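Local structure of carboxysome shell vertex protein CcmL (Thermosynechococcus elongatus, 4N8F) at residues R5-V10 and F24-Y29; V57-A62 and I74-V79. The protein probably forms the vertices of the polyhedral carboxysome shell as a homopentamer, bringing curvature to an otherwise flat layer of hexagonal shell proteins. All coordinates share one frame; numbering follows the deposited sequence.

Interaction 1 (R5-V10 and F24-Y29); sequences RVCGTV and FLVLQY
Gln28 OE1 meets the Arg5 guanidinium at its edge and in its plane, 2.8 Å from NH2, with the donor nearly along the C=O axis; the bond from NE is weak. The two extended side chains run side by side, their guanidinium and amide planes 61° apart. At the other end Val10 O lies at the edge of the Phe24 ring, in its plane, 3.8 Å from its CD2. Between them comes a classic beta bulge: Val26 O accepts from both Cys7 N (2.8 Å) and Gly8 N (3.3 Å), the latter bond more bent. Cys7 SG, between its backbone N and carbonyl carbon (chi1 68°), rests 3.9 Å from Val26 CG1, and Val26 CG2 packs 3.7 Å from Val10 CG2. On the opposite face, Val6 CG2 lies 4.0 Å from Leu27 CD2. Arg5 also bridges to Asp52 and to Asp88 of a neighbouring subunit, so an alanine here would probably cost both carboxylates this salt bridge and leave Gln28 OE1 without its NH2 donor. Strand 39-45 flanks 24-29 on its far side, Val55 of strand 54-59 packs on Val6, and Gly8 to Val10 extend the sheet antiparallel into the neighbouring subunit.

Interaction 2 (V57-A62 and I74-V79); sequences VSRGSA and IDAAVV. With SO4 (sulfate ion), chain F.
Ser58 and Ala77 form the firmly bonded part of this antiparallel contact, exchanging two backbone bonds, Ser58 N to Ala77 O at 3.0 Å and Ala77 N to Ser58 O at 2.9 Å. Val57 CG2, anti to its backbone N, lies 3.5 Å from Ala77 O and 4.3 Å from Ala76 CB; on the other face Ser58 OG sits over the fork of Val79, 3.7 Å from each methyl (CG1 and CG2). Towards Gly60 the pairing slackens: its N reaches Asp75 O at 3.0 Å, but from above the carbonyl plane and with an N-H...O angle of 139°. Beyond, a water that donates to Ile74 O holds Gly60 O weakly, and Ser61 turns to a sulfate, its OG 3.0 Å from O3. Ser61 OG of each of the other four subunits is hydrogen-bonded to the same ion, which probably came from the crystallisation liquor. Ser58 OG bonds to Pro73 O of one neighbouring subunit, while Asp75 receives Met1 N and Arg59 N of another. Hydrogen bonds between the segments are thus all backbone to backbone, whereas the Ser58 and Asp75 side chains bond to backbone atoms of neighbouring subunits; the Met1 amine is likely to favour ionised Asp75.

How the interactions relate
Interactions 1 and 2 follow one another along the chain, the first closing before the second opens, with their centres 13 Å apart. Both belong to one sheet, in the order 2-11, 24-30, 39-45, 76-81 and 54-59, whose end strands also pair, consistent with the closed beta barrel of this OB-clan family. Each contact joins two neighbouring strands of that circuit. Their side chains meet on one face of the sheet, probably the interior of the barrel: Leu27 CD1 lies 3.8 Å from Val57 CB and 3.9 Å from Val78 CG2. This apolar patch is shared by both pairings, with a more polar Tyr29-Arg59 contact beside it, while other parts of the same strands contact neighbouring subunits.

Interaction 1 (R5-V10 and F24-Y29)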
# COMPACT_ATOMS: atom_id res chain seq x y z
N ARG C 5 -1.86 9.96 -17.05
CA ARG C 5 -1.60 10.04 -18.44
C ARG C 5 -0.28 9.39 -18.77
O ARG C 5 0.68 9.49 -18.00
CB ARG C 5 -1.66 11.50 -18.92
CG ARG C 5 -0.66 12.47 -18.30
CD ARG C 5 -0.56 13.67 -19.27
NE ARG C 5 0.70 14.19 -19.03
CZ ARG C 5 1.78 14.15 -19.78
NH1 ARG C 5 1.85 13.87 -21.09
NH2 ARG C 5 2.82 14.58 -19.13
N VAL C 6 -0.20 8.82 -19.97
CA VAL C 6 1.04 8.19 -20.39
C VAL C 6 1.96 9.24 -20.79
O VAL C 6 1.62 10.06 -21.59
CB VAL C 6 0.83 7.32 -21.61
CG1 VAL C 6 2.14 6.73 -22.08
CG2 VAL C 6 -0.21 6.29 -21.27
N CYS C 7 3.16 9.25 -20.26
CA CYS C 7 4.01 10.35 -20.63
C CYS C 7 5.37 9.97 -21.02
O CYS C 7 6.10 10.86 -21.39
CB CYS C 7 4.08 11.40 -19.55
SG CYS C 7 4.93 10.87 -18.08
N GLY C 8 5.73 8.68 -21.01
CA GLY C 8 7.03 8.28 -21.52
C GLY C 8 7.24 6.79 -21.42
O GLY C 8 6.30 6.08 -21.35
N THR C 9 8.47 6.34 -21.45
CA THR C 9 8.76 4.93 -21.37
C THR C 9 10.10 4.71 -20.67
O THR C 9 10.97 5.60 -20.65
CB THR C 9 8.96 4.31 -22.76
OG1 THR C 9 10.13 4.86 -23.31
CG2 THR C 9 7.85 4.62 -23.67
N VAL C 10 10.26 3.50 -20.11
CA VAL C 10 11.56 3.03 -19.55
C VAL C 10 12.01 1.77 -20.30
O VAL C 10 11.20 0.83 -20.60
CB VAL C 10 11.39 2.68 -18.05
CG1 VAL C 10 12.65 2.05 -17.45
CG2 VAL C 10 10.93 3.91 -17.26
N PHE C 24 7.31 -1.09 -20.41
CA PHE C 24 7.24 -0.17 -19.27
C PHE C 24 6.90 1.29 -19.65
O PHE C 24 7.72 2.02 -20.22
CB PHE C 24 8.54 -0.16 -18.48
CG PHE C 24 8.98 -1.51 -17.99
CD1 PHE C 24 8.32 -2.13 -17.00
CD2 PHE C 24 10.07 -2.15 -18.55
CE1 PHE C 24 8.73 -3.36 -16.53
CE2 PHE C 24 10.49 -3.39 -18.09
CZ PHE C 24 9.82 -3.98 -17.07
N LEU C 25 5.72 1.74 -19.25
CA LEU C 25 5.36 3.11 -19.55
C LEU C 25 5.65 3.92 -18.33
O LEU C 25 5.49 3.43 -17.24
CB LEU C 25 3.88 3.20 -19.93
CG LEU C 25 3.44 2.58 -21.26
CD1 LEU C 25 1.94 2.80 -21.41
CD2 LEU C 25 4.16 3.19 -22.44
N VAL C 26 6.06 5.17 -18.53
CA VAL C 26 5.97 6.16 -17.48
C VAL C 26 4.60 6.87 -17.48
O VAL C 26 4.14 7.32 -18.52
CB VAL C 26 7.08 7.20 -17.62
CG1 VAL C 26 7.09 8.12 -16.43
CG2 VAL C 26 8.43 6.52 -17.83
N LEU C 27 3.96 6.94 -16.33
CA LEU C 27 2.64 7.55 -16.13
C LEU C 27 2.77 8.78 -15.19
O LEU C 27 3.47 8.72 -14.18
CB LEU C 27 1.71 6.54 -15.49
CG LEU C 27 1.59 5.18 -16.20
CD1 LEU C 27 0.51 4.28 -15.62
CD2 LEU C 27 1.23 5.37 -17.67
N GLN C 28 2.14 9.88 -15.55
CA GLN C 28 2.02 10.99 -14.66
C GLN C 28 0.59 10.95 -14.13
O GLN C 28 -0.35 10.93 -14.90
CB GLN C 28 2.24 12.30 -15.38
CG GLN C 28 2.10 13.52 -14.45
CD GLN C 28 2.55 14.80 -15.10
OE1 GLN C 28 2.56 14.92 -16.32
NE2 GLN C 28 2.92 15.78 -14.28
N TYR C 29 0.44 10.97 -12.82
CA TYR C 29 -0.87 11.00 -12.21
C TYR C 29 -1.62 12.30 -12.52
O TYR C 29 -1.00 13.35 -12.59
CB TYR C 29 -0.78 10.75 -10.67
CG TYR C 29 -0.40 9.32 -10.32
CD1 TYR C 29 0.85 9.01 -9.84
CD2 TYR C 29 -1.32 8.26 -10.51
CE1 TYR C 29 1.19 7.73 -9.51
CE2 TYR C 29 -0.99 6.99 -10.18
CZ TYR C 29 0.27 6.70 -9.71
OH TYR C 29 0.62 5.40 -9.42
O HOH W 1 9.54 -0.38 -22.06

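Interaction 2 (V57-A62 and I74-V79)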
# COMPACT_ATOMS: atom_id res chain seq x y z
N VAL C 57 -4.60 3.00 -13.85
CA VAL C 57 -3.55 2.16 -13.36
C VAL C 57 -3.98 1.45 -12.06
O VAL C 57 -4.61 2.04 -11.19
CB VAL C 57 -2.21 2.94 -13.26
CG1 VAL C 57 -2.33 4.18 -12.47
CG2 VAL C 57 -1.13 2.10 -12.60
N SER C 58 -3.67 0.16 -11.98
CA SER C 58 -3.81 -0.67 -10.76
C SER C 58 -2.46 -0.98 -10.13
O SER C 58 -1.47 -1.32 -10.87
CB SER C 58 -4.46 -2.01 -11.13
OG SER C 58 -5.83 -1.79 -11.38
N ARG C 59 -2.40 -0.89 -8.82
CA ARG C 59 -1.14 -1.08 -8.07
C ARG C 59 -1.29 -2.27 -7.12
O ARG C 59 -2.40 -2.67 -6.82
CB ARG C 59 -0.76 0.21 -7.30
CG ARG C 59 -0.48 1.35 -8.29
CD ARG C 59 -0.04 2.63 -7.59
NE ARG C 59 -1.26 3.15 -6.99
CZ ARG C 59 -1.32 3.86 -5.89
NH1 ARG C 59 -0.17 4.19 -5.29
NH2 ARG C 59 -2.51 4.23 -5.42
N GLY C 60 -0.17 -2.79 -6.63
CA GLY C 60 -0.14 -3.96 -5.76
C GLY C 60 -0.38 -5.19 -6.61
O GLY C 60 -0.09 -5.19 -7.86
N SER C 61 -0.79 -6.24 -5.95
CA SER C 61 -0.88 -7.53 -6.54
C SER C 61 -1.91 -7.57 -7.67
O SER C 61 -1.83 -8.49 -8.53
CB SER C 61 -1.14 -8.56 -5.48
OG SER C 61 -2.38 -8.32 -4.81
N ALA C 62 -2.78 -6.56 -7.76
CA ALA C 62 -3.69 -6.43 -8.92
C ALA C 62 -2.87 -6.54 -10.23
O ALA C 62 -3.34 -7.06 -11.21
CB ALA C 62 -4.41 -5.11 -8.91
N ILE C 74 5.75 -7.34 -10.66
CA ILE C 74 5.27 -5.98 -10.99
C ILE C 74 4.19 -5.59 -10.02
O ILE C 74 3.38 -6.45 -9.59
CB ILE C 74 4.77 -5.86 -12.43
CG1 ILE C 74 3.77 -6.99 -12.75
CG2 ILE C 74 5.91 -5.98 -13.42
CD1 ILE C 74 2.96 -6.68 -13.99
N ASP C 75 4.17 -4.30 -9.68
CA ASP C 75 3.27 -3.73 -8.73
C ASP C 75 2.44 -2.56 -9.32
O ASP C 75 1.80 -1.84 -8.63
CB ASP C 75 4.05 -3.30 -7.50
CG ASP C 75 4.93 -2.12 -7.72
OD1 ASP C 75 5.14 -1.70 -8.89
OD2 ASP C 75 5.43 -1.58 -6.67
N ALA C 76 2.50 -2.37 -10.62
CA ALA C 76 1.70 -1.34 -11.30
C ALA C 76 1.46 -1.77 -12.74
O ALA C 76 2.41 -2.21 -13.45
CB ALA C 76 2.41 -0.03 -11.28
N ALA C 77 0.22 -1.65 -13.20
CA ALA C 77 -0.08 -1.98 -14.60
C ALA C 77 -1.14 -1.07 -15.14
O ALA C 77 -2.11 -0.75 -14.41
CB ALA C 77 -0.58 -3.41 -14.73
N VAL C 78 -1.04 -0.72 -16.43
CA VAL C 78 -2.15 -0.10 -17.09
C VAL C 78 -3.27 -1.13 -17.28
O VAL C 78 -3.02 -2.18 -17.83
CB VAL C 78 -1.76 0.48 -18.45
CG1 VAL C 78 -3.02 0.86 -19.25
CG2 VAL C 78 -0.82 1.65 -18.25
N VAL C 79 -4.50 -0.85 -16.87
CA VAL C 79 -5.60 -1.83 -17.05
C VAL C 79 -6.71 -1.43 -18.01
O VAL C 79 -7.45 -2.27 -18.49
CB VAL C 79 -6.18 -2.32 -15.71
CG1 VAL C 79 -5.08 -2.94 -14.86
CG2 VAL C 79 -6.92 -1.24 -14.92
S SO4 F . -1.28 -8.46 -1.21
O1 SO4 F . -1.40 -9.85 -1.27
O2 SO4 F . -0.48 -8.24 -0.05
O3 SO4 F . -0.68 -7.84 -2.35
O4 SO4 F . -2.50 -7.73 -1.14
O HOH W 2 2.27 -7.59 -7.35